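Local coordinates for putative dihydrodipicolinate synthase (Thermus thermophilus, PDB 2PCQ), which belongs to the dihydrodipicolinate synthase family and folds as a TIM barrel, at residues 87-92 / 117-122; 94-99 / 110-115; 237-242 / 253-258. All coordinates share one frame; numbering follows the deposited sequence.

Contact 1 of 3, residues 87-92 / 117-122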
loop_
_atom_site.group_PDB
_atom_site.type_symbol
_atom_site.label_atom_id
_atom_site.label_comp_id
_atom_site.label_asym_id
_atom_site.label_seq_id
_atom_site.Cartn_x
_atom_site.Cartn_y
_atom_site.Cartn_z
ATOM N N ALA A 87 16.793 6.817 35.431
ATOM C CA ALA A 87 17.251 5.434 35.472
ATOM C C ALA A 87 18.705 5.334 35.023
ATOM O O ALA A 87 19.346 4.304 35.203
ATOM C CB ALA A 87 16.370 4.562 34.588
ATOM N N GLY A 88 19.219 6.408 34.433
ATOM C CA GLY A 88 20.598 6.410 33.983
ATOM C C GLY A 88 20.765 5.948 32.547
ATOM O O GLY A 88 21.858 5.550 32.140
ATOM N N ALA A 89 19.688 6.007 31.768
ATOM C CA ALA A 89 19.747 5.578 30.374
ATOM C C ALA A 89 20.743 6.412 29.584
ATOM O O ALA A 89 20.809 7.627 29.745
ATOM C CB ALA A 89 18.359 5.675 29.732
HETATM N N MSE A 90 21.506 5.741 28.727
HETATM C CA MSE A 90 22.507 6.381 27.879
HETATM C C MSE A 90 21.832 7.271 26.832
HETATM O O MSE A 90 22.345 8.332 26.475
HETATM C CB MSE A 90 23.356 5.294 27.215
HETATM C CG MSE A 90 23.876 5.634 25.845
HETATM SE SE MSE A 90 24.929 4.166 25.193
HETATM C CE MSE A 90 23.468 2.869 24.982
ATOM N N ALA A 91 20.672 6.838 26.354
ATOM C CA ALA A 91 19.931 7.605 25.360
ATOM C C ALA A 91 18.550 7.006 25.143
ATOM O O ALA A 91 18.260 5.895 25.592
ATOM C CB ALA A 91 20.696 7.645 24.039
ATOM N N LEU A 92 17.700 7.757 24.455
ATOM C CA LEU A 92 16.350 7.311 24.146
ATOM C C LEU A 92 16.328 6.807 22.709
ATOM O O LEU A 92 17.216 7.122 21.917
ATOM C CB LEU A 92 15.363 8.476 24.259
ATOM C CG LEU A 92 15.215 9.208 25.590
ATOM C CD1 LEU A 92 14.434 10.490 25.365
ATOM C CD2 LEU A 92 14.509 8.314 26.601
ATOM N N GLU A 117 16.552 18.221 23.223
ATOM C CA GLU A 117 16.962 19.355 24.034
ATOM C C GLU A 117 17.181 18.894 25.474
ATOM O O GLU A 117 17.975 19.483 26.208
ATOM C CB GLU A 117 15.876 20.434 23.996
ATOM C CG GLU A 117 16.261 21.753 24.643
ATOM C CD GLU A 117 17.465 22.396 23.979
ATOM O OE1 GLU A 117 17.436 22.590 22.742
ATOM O OE2 GLU A 117 18.439 22.711 24.694
ATOM N N LYS A 118 16.495 17.823 25.866
ATOM C CA LYS A 118 16.584 17.300 27.231
ATOM C C LYS A 118 17.414 16.014 27.381
ATOM O O LYS A 118 17.918 15.718 28.471
ATOM C CB LYS A 118 15.169 17.024 27.762
ATOM C CG LYS A 118 14.188 18.190 27.632
ATOM C CD LYS A 118 14.572 19.379 28.504
ATOM C CE LYS A 118 14.487 19.034 29.979
ATOM N NZ LYS A 118 14.810 20.203 30.847
HETATM N N MSE A 119 17.563 15.257 26.301
HETATM C CA MSE A 119 18.307 14.016 26.408
HETATM C C MSE A 119 18.768 13.512 25.063
HETATM O O MSE A 119 18.132 13.744 24.046
HETATM C CB MSE A 119 17.429 12.936 27.046
HETATM C CG MSE A 119 18.075 12.152 28.156
HETATM SE SE MSE A 119 16.847 10.768 28.652
HETATM C CE MSE A 119 18.082 9.276 28.436
ATOM N N PRO A 120 19.901 12.792 25.048
ATOM C CA PRO A 120 20.437 12.242 23.799
ATOM C C PRO A 120 19.468 11.180 23.325
ATOM O O PRO A 120 18.836 10.504 24.142
ATOM C CB PRO A 120 21.787 11.641 24.227
ATOM C CG PRO A 120 22.143 12.461 25.456
ATOM C CD PRO A 120 20.837 12.586 26.163
ATOM N N LEU A 121 19.317 11.056 22.017
ATOM C CA LEU A 121 18.427 10.053 21.480
ATOM C C LEU A 121 18.768 9.553 20.093
ATOM O O LEU A 121 19.519 10.185 19.344
ATOM C CB LEU A 121 16.957 10.545 21.494
ATOM C CG LEU A 121 16.259 11.508 20.507
ATOM C CD1 LEU A 121 16.176 12.892 21.110
ATOM C CD2 LEU A 121 16.938 11.540 19.156
ATOM N N PHE A 122 18.206 8.392 19.770
ATOM C CA PHE A 122 18.366 7.772 18.463
ATOM C C PHE A 122 16.971 7.845 17.857
ATOM O O PHE A 122 15.978 7.699 18.570
ATOM C CB PHE A 122 18.760 6.300 18.603
ATOM C CG PHE A 122 20.216 6.081 18.904
ATOM C CD1 PHE A 122 21.131 5.917 17.872
ATOM C CD2 PHE A 122 20.669 6.025 20.220
ATOM C CE1 PHE A 122 22.479 5.694 18.139
ATOM C CE2 PHE A 122 22.012 5.805 20.501
ATOM C CZ PHE A 122 22.920 5.637 19.456
#
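L92 of strand 91-94 and L121 of strand 121-125 pair in parallel, and two backbone bonds fasten them. The amide N of L92 gives its hydrogen to O of P120 at 3.0 Å, and L92 O in turn takes the amide N of F122 at 2.7 Å, both with N-H...O angles of 160°. The same L92 O also receives a CA-H...O contact from L121. A single residue of one strand thus bonds to the two residues that flank its partner on the other, the usual pattern of a parallel bridge.

Followed outward, the side chain of L92 first meets its bridge partner, CB lying 3.8 Å from L121 CB. Its CG, set anti to the carbonyl carbon (chi1 -60°), comes to 3.8 Å from SE of M119. Both methyls stay beside the selenium, L92 CD1 4.1 Å and L92 CD2 4.0 Å from M119 SE, with CD2 also near M119 CE. The two side chains cross at roughly a right angle. M119, a selenomethionine, bends at chi3 (126°) and its CE ends against A89, 3.8 Å from A89 CB and near A89 O. A91 CB lies against P120, nearest to P120 O at 3.4 Å, and approaches CD2 of the F122 ring.

G88 closes helix 74-87 with a Schellman motif, its positive phi turning the chain toward strand 91-94. The contact joins the two strands of the beta-alpha-beta unit that runs through helix 107-118. L92 packs on L81 and A84 of helix 74-87 and on L69 of strand 66-69, whereas A91, P120 and F122 reach L149 of strand 148-153.

Contact 2 of 3, residues 94-99 / 110-115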
loop_
_atom_site.group_PDB
_atom_site.type_symbol
_atom_site.label_atom_id
_atom_site.label_comp_id
_atom_site.label_asym_id
_atom_site.label_seq_id
_atom_site.Cartn_x
_atom_site.Cartn_y
_atom_site.Cartn_z
ATOM N N ALA A 94 13.428 7.052 20.244
ATOM C CA ALA A 94 12.078 7.570 20.063
ATOM C C ALA A 94 11.471 7.435 18.672
ATOM O O ALA A 94 12.104 7.746 17.669
ATOM C CB ALA A 94 12.037 9.035 20.494
ATOM N N THR A 95 10.220 6.986 18.643
ATOM C CA THR A 95 9.463 6.816 17.409
ATOM C C THR A 95 8.641 8.085 17.175
ATOM O O THR A 95 8.399 8.856 18.102
ATOM C CB THR A 95 8.474 5.641 17.528
ATOM O OG1 THR A 95 7.666 5.830 18.695
ATOM C CG2 THR A 95 9.212 4.311 17.637
ATOM N N PRO A 96 8.199 8.318 15.930
ATOM C CA PRO A 96 7.398 9.513 15.638
ATOM C C PRO A 96 5.964 9.331 16.136
ATOM O O PRO A 96 5.512 8.203 16.340
ATOM C CB PRO A 96 7.423 9.587 14.107
ATOM C CG PRO A 96 8.620 8.763 13.712
ATOM C CD PRO A 96 8.575 7.625 14.689
ATOM N N PRO A 97 5.239 10.439 16.371
ATOM C CA PRO A 97 3.853 10.298 16.831
ATOM C C PRO A 97 3.155 9.477 15.736
ATOM O O PRO A 97 3.547 9.562 14.574
ATOM C CB PRO A 97 3.365 11.743 16.886
ATOM C CG PRO A 97 4.607 12.482 17.302
ATOM C CD PRO A 97 5.676 11.846 16.426
ATOM N N ARG A 98 2.128 8.710 16.087
ATOM C CA ARG A 98 1.462 7.843 15.107
ATOM C C ARG A 98 0.027 8.109 14.658
ATOM O O ARG A 98 -0.241 8.303 13.470
ATOM C CB ARG A 98 1.492 6.400 15.610
ATOM C CG ARG A 98 2.851 5.748 15.656
ATOM C CD ARG A 98 2.850 4.718 16.764
ATOM N NE ARG A 98 3.135 5.357 18.037
ATOM C CZ ARG A 98 2.646 4.972 19.210
ATOM N NH1 ARG A 98 1.822 3.935 19.293
ATOM N NH2 ARG A 98 3.007 5.625 20.302
ATOM N N TYR A 99 -0.894 8.069 15.614
ATOM C CA TYR A 99 -2.311 8.218 15.331
ATOM C C TYR A 99 -2.711 9.329 14.356
ATOM O O TYR A 99 -3.453 9.072 13.409
ATOM C CB TYR A 99 -3.083 8.366 16.643
ATOM C CG TYR A 99 -4.535 7.983 16.524
ATOM C CD1 TYR A 99 -4.944 6.657 16.672
ATOM C CD2 TYR A 99 -5.503 8.944 16.240
ATOM C CE1 TYR A 99 -6.290 6.299 16.541
ATOM C CE2 TYR A 99 -6.849 8.597 16.106
ATOM C CZ TYR A 99 -7.234 7.279 16.257
ATOM O OH TYR A 99 -8.561 6.944 16.119
ATOM N N ARG A 110 9.791 19.330 15.371
ATOM C CA ARG A 110 9.577 19.959 16.670
ATOM C C ARG A 110 9.579 18.909 17.774
ATOM O O ARG A 110 10.093 19.149 18.867
ATOM C CB ARG A 110 8.245 20.720 16.701
ATOM C CG ARG A 110 8.186 21.928 15.776
ATOM C CD ARG A 110 7.059 22.873 16.183
ATOM N NE ARG A 110 5.724 22.309 15.982
ATOM C CZ ARG A 110 5.097 22.258 14.811
ATOM N NH1 ARG A 110 5.680 22.739 13.720
ATOM N NH2 ARG A 110 3.879 21.733 14.730
ATOM N N TYR A 111 9.004 17.747 17.483
ATOM C CA TYR A 111 8.934 16.663 18.459
ATOM C C TYR A 111 10.336 16.207 18.869
ATOM O O TYR A 111 10.684 16.211 20.049
ATOM C CB TYR A 111 8.159 15.479 17.869
ATOM C CG TYR A 111 7.918 14.341 18.838
ATOM C CD1 TYR A 111 7.071 14.497 19.939
ATOM C CD2 TYR A 111 8.545 13.108 18.661
ATOM C CE1 TYR A 111 6.854 13.450 20.837
ATOM C CE2 TYR A 111 8.336 12.056 19.554
ATOM C CZ TYR A 111 7.493 12.235 20.637
ATOM O OH TYR A 111 7.292 11.199 21.514
ATOM N N TYR A 112 11.141 15.822 17.887
ATOM C CA TYR A 112 12.492 15.351 18.151
ATOM C C TYR A 112 13.420 16.414 18.734
ATOM O O TYR A 112 14.255 16.111 19.581
ATOM C CB TYR A 112 13.100 14.771 16.873
ATOM C CG TYR A 112 12.590 13.386 16.543
ATOM C CD1 TYR A 112 11.853 13.147 15.381
ATOM C CD2 TYR A 112 12.844 12.311 17.394
ATOM C CE1 TYR A 112 11.384 11.868 15.076
ATOM C CE2 TYR A 112 12.380 11.031 17.099
ATOM C CZ TYR A 112 11.654 10.816 15.940
ATOM O OH TYR A 112 11.215 9.549 15.636
ATOM N N GLU A 113 13.280 17.657 18.286
ATOM C CA GLU A 113 14.133 18.722 18.798
ATOM C C GLU A 113 13.814 19.002 20.260
ATOM O O GLU A 113 14.705 19.312 21.045
ATOM C CB GLU A 113 13.967 19.985 17.951
ATOM C CG GLU A 113 14.374 19.768 16.500
ATOM C CD GLU A 113 14.142 20.982 15.630
ATOM O OE1 GLU A 113 13.290 21.822 15.988
ATOM O OE2 GLU A 113 14.801 21.085 14.574
ATOM N N ALA A 114 12.542 18.871 20.630
ATOM C CA ALA A 114 12.135 19.093 22.010
ATOM C C ALA A 114 12.753 18.017 22.902
ATOM O O ALA A 114 13.296 18.316 23.967
ATOM C CB ALA A 114 10.620 19.057 22.122
ATOM N N LEU A 115 12.672 16.763 22.466
ATOM C CA LEU A 115 13.234 15.659 23.236
ATOM C C LEU A 115 14.765 15.734 23.298
ATOM O O LEU A 115 15.361 15.539 24.356
ATOM C CB LEU A 115 12.814 14.316 22.628
ATOM C CG LEU A 115 11.312 14.019 22.517
ATOM C CD1 LEU A 115 11.114 12.641 21.890
ATOM C CD2 LEU A 115 10.658 14.071 23.892
HETATM O O HOH W 1 7.807 8.715 20.792
#
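The Y111 ring carries P97 on one face: P97 CG stands 4.0 Å from the ring centroid and only 7° off its normal, a CH-pi contact over the middle of the ring. P97 CD lies above the same ring, 3.8 Å from Y111 CD2, and the two side chains run antiparallel alongside one another. Y111 CG is anti to its backbone N (chi1 -175°), on a CB that leaves the helix toward the loop. The Y112 ring is used differently, meeting A94 O at its edge, in plane.

Y112 OH donates a hydrogen bond of 2.9 Å to A94 O. The hydroxyl sits above the carbonyl plane, 41° out of it. P96 fits against the same hydroxyl, with P96 CG 3.3 Å from Y112 OH. P96 N is equally near but, as a proline nitrogen, has no hydrogen to share. A94 CB touches both Y112 CE2 and L115 CD1, each 4.0 Å away. A water links the other tyrosine to the loop, donating to T95 O at 2.8 Å and hydrogen-bonded to Y111 OH at 2.6 Å. Two tyrosines on adjacent helix positions therefore serve consecutive carbonyls, Y112 directly and Y111 through water.

Behind the contact, Y111 rests on L74 and A77 of helix 74-87, and Y112 on L123 of the next strand. From the second subunit, P258 packs on Y111 and Y259 on P97. Such a loop, leaving strand 91-94 and leaning on the helix that follows it, is the beta-alpha loop of a TIM barrel; here it lies beside a subunit interface.

Contact 3 of 3, residues 237-242 / 253-258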
loop_
_atom_site.group_PDB
_atom_site.type_symbol
_atom_site.label_atom_id
_atom_site.label_comp_id
_atom_site.label_asym_id
_atom_site.label_seq_id
_atom_site.Cartn_x
_atom_site.Cartn_y
_atom_site.Cartn_z
ATOM N N GLY A 237 6.979 -12.450 15.628
ATOM C CA GLY A 237 6.858 -11.309 16.522
ATOM C C GLY A 237 7.062 -11.593 18.001
ATOM O O GLY A 237 7.766 -12.530 18.377
ATOM N N VAL A 238 6.433 -10.782 18.847
ATOM C CA VAL A 238 6.568 -10.925 20.292
ATOM C C VAL A 238 6.148 -12.281 20.862
ATOM O O VAL A 238 6.838 -12.830 21.720
ATOM C CB VAL A 238 5.809 -9.796 21.033
ATOM C CG1 VAL A 238 5.851 -10.030 22.542
ATOM C CG2 VAL A 238 6.453 -8.455 20.712
ATOM N N PRO A 239 5.010 -12.837 20.407
ATOM C CA PRO A 239 4.610 -14.139 20.952
ATOM C C PRO A 239 5.671 -15.219 20.722
ATOM O O PRO A 239 5.937 -16.031 21.607
ATOM C CB PRO A 239 3.309 -14.442 20.209
ATOM C CG PRO A 239 2.735 -13.074 19.978
ATOM C CD PRO A 239 3.955 -12.286 19.537
ATOM N N LEU A 240 6.275 -15.231 19.537
ATOM C CA LEU A 240 7.298 -16.230 19.237
ATOM C C LEU A 240 8.560 -15.981 20.052
ATOM O O LEU A 240 9.179 -16.921 20.548
ATOM C CB LEU A 240 7.639 -16.236 17.740
ATOM C CG LEU A 240 8.664 -17.292 17.298
ATOM C CD1 LEU A 240 8.195 -18.675 17.734
ATOM C CD2 LEU A 240 8.856 -17.242 15.781
ATOM N N LEU A 241 8.936 -14.714 20.197
ATOM C CA LEU A 241 10.123 -14.353 20.966
ATOM C C LEU A 241 10.004 -14.810 22.417
ATOM O O LEU A 241 10.919 -15.428 22.960
ATOM C CB LEU A 241 10.340 -12.835 20.931
ATOM C CG LEU A 241 11.470 -12.303 21.819
ATOM C CD1 LEU A 241 12.786 -12.954 21.408
ATOM C CD2 LEU A 241 11.554 -10.783 21.703
ATOM N N LYS A 242 8.876 -14.502 23.046
ATOM C CA LYS A 242 8.672 -14.885 24.434
ATOM C C LYS A 242 8.580 -16.395 24.614
ATOM O O LYS A 242 9.129 -16.942 25.570
ATOM C CB LYS A 242 7.424 -14.200 24.997
ATOM C CG LYS A 242 7.644 -12.723 25.313
ATOM C CD LYS A 242 6.466 -12.126 26.072
ATOM C CE LYS A 242 6.828 -10.770 26.647
ATOM N NZ LYS A 242 5.717 -10.189 27.449
ATOM N N GLY A 253 8.011 -14.490 30.302
ATOM C CA GLY A 253 6.590 -14.282 30.497
ATOM C C GLY A 253 5.775 -14.449 29.220
ATOM O O GLY A 253 6.217 -15.097 28.267
ATOM N N TYR A 254 4.589 -13.845 29.200
ATOM C CA TYR A 254 3.678 -13.954 28.063
ATOM C C TYR A 254 3.233 -12.603 27.526
ATOM O O TYR A 254 3.292 -11.592 28.228
ATOM C CB TYR A 254 2.431 -14.733 28.488
ATOM C CG TYR A 254 2.743 -16.068 29.114
ATOM C CD1 TYR A 254 2.704 -17.238 28.362
ATOM C CD2 TYR A 254 3.127 -16.153 30.453
ATOM C CE1 TYR A 254 3.040 -18.465 28.927
ATOM C CE2 TYR A 254 3.467 -17.369 31.026
ATOM C CZ TYR A 254 3.423 -18.519 30.260
ATOM O OH TYR A 254 3.768 -19.722 30.827
ATOM N N PRO A 255 2.781 -12.567 26.263
ATOM C CA PRO A 255 2.320 -11.308 25.671
ATOM C C PRO A 255 1.077 -10.880 26.452
ATOM O O PRO A 255 0.337 -11.726 26.954
ATOM C CB PRO A 255 1.982 -11.704 24.234
ATOM C CG PRO A 255 2.924 -12.845 23.966
ATOM C CD PRO A 255 2.835 -13.635 25.250
ATOM N N ARG A 256 0.836 -9.581 26.557
ATOM C CA ARG A 256 -0.329 -9.122 27.300
ATOM C C ARG A 256 -1.608 -9.405 26.512
ATOM O O ARG A 256 -1.671 -9.135 25.314
ATOM C CB ARG A 256 -0.208 -7.625 27.604
ATOM C CG ARG A 256 -0.932 -7.219 28.873
ATOM C CD ARG A 256 -0.598 -5.799 29.331
ATOM N NE ARG A 256 -0.777 -5.701 30.776
ATOM C CZ ARG A 256 -0.714 -4.581 31.490
ATOM N NH1 ARG A 256 -0.479 -3.412 30.909
ATOM N NH2 ARG A 256 -0.879 -4.640 32.805
ATOM N N PRO A 257 -2.637 -9.978 27.171
ATOM C CA PRO A 257 -3.897 -10.278 26.479
ATOM C C PRO A 257 -4.375 -9.019 25.764
ATOM O O PRO A 257 -4.150 -7.909 26.248
ATOM C CB PRO A 257 -4.826 -10.690 27.617
ATOM C CG PRO A 257 -3.877 -11.345 28.590
ATOM C CD PRO A 257 -2.706 -10.382 28.587
ATOM N N PRO A 258 -5.097 -9.173 24.643
ATOM C CA PRO A 258 -5.552 -10.390 23.963
ATOM C C PRO A 258 -4.546 -11.157 23.106
ATOM O O PRO A 258 -4.929 -12.077 22.387
ATOM C CB PRO A 258 -6.707 -9.877 23.127
ATOM C CG PRO A 258 -6.134 -8.578 22.621
ATOM C CD PRO A 258 -5.487 -7.979 23.865
#
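K242 and P239 of one helix face a loop, residues 253-258, that has no regular secondary structure. The helix is kinked at its start in this range: G237 has a positive phi (58°), and the N atoms of V238 and P239 have no bond to the preceding turn, P239 having no hydrogen to give. Regular bonding resumes with L241 N to G237 O and K242 N to V238 O. G253 also has a positive phi, and from it the loop passes the helix with P239 CA 6.0 Å from P255 CA and K242 CA 6.2 Å from Y254 CA.

P255 puts its ring against the helix, P255 CG lying 3.7 Å from P239 CA and 4.0 Å from P239 CG. The two proline rings cross obliquely, and V238 CG1, from the same helical turn, also reaches P255 CG.

K242 is extended beyond CG and runs across the loop backbone. Its CB is 3.6 Å from G253 O, its CD lies 3.6 Å from Y254 C, and its NZ donates to Y254 O at 2.9 Å. NZ stands above that carbonyl, 71° out of its plane, with a C=O...N angle of 106°.

NZ has further partners, a hydrogen bond to T8 O and a salt bridge to E43, whose other oxygen accepts R256 N. S103 of the second subunit packs on P239 of the helix. The lysine is buried, yet its amino group is supplied with two carbonyls and a carboxylate; such surroundings would favour the charged form, and through them K242 and E43 tie helix 216-247 to the 253-258 loop.

In the fold
All three contacts are largely buried, but they occupy different layers of the barrel. Contact 1 belongs to the sheet itself, held by backbone bonds and apolar side chains, and no other chain touches it. Contact 2 is nested inside the chain loop that contact 1 closes; both use helix 107-118, and F122 O lies 3.1 Å from A94 N, a probable hydrogen bond between them. In contact 2, tyrosine hydroxyls and prolines take the place of strand pairing. Contact 3, about 27 Å from either by centres, joins a late helix to a loop through a buried lysine whose NZ is hydrogen-bonded. Contacts 2 and 3 both reach the second subunit, where R110 of one chain bonds P258 O of the other.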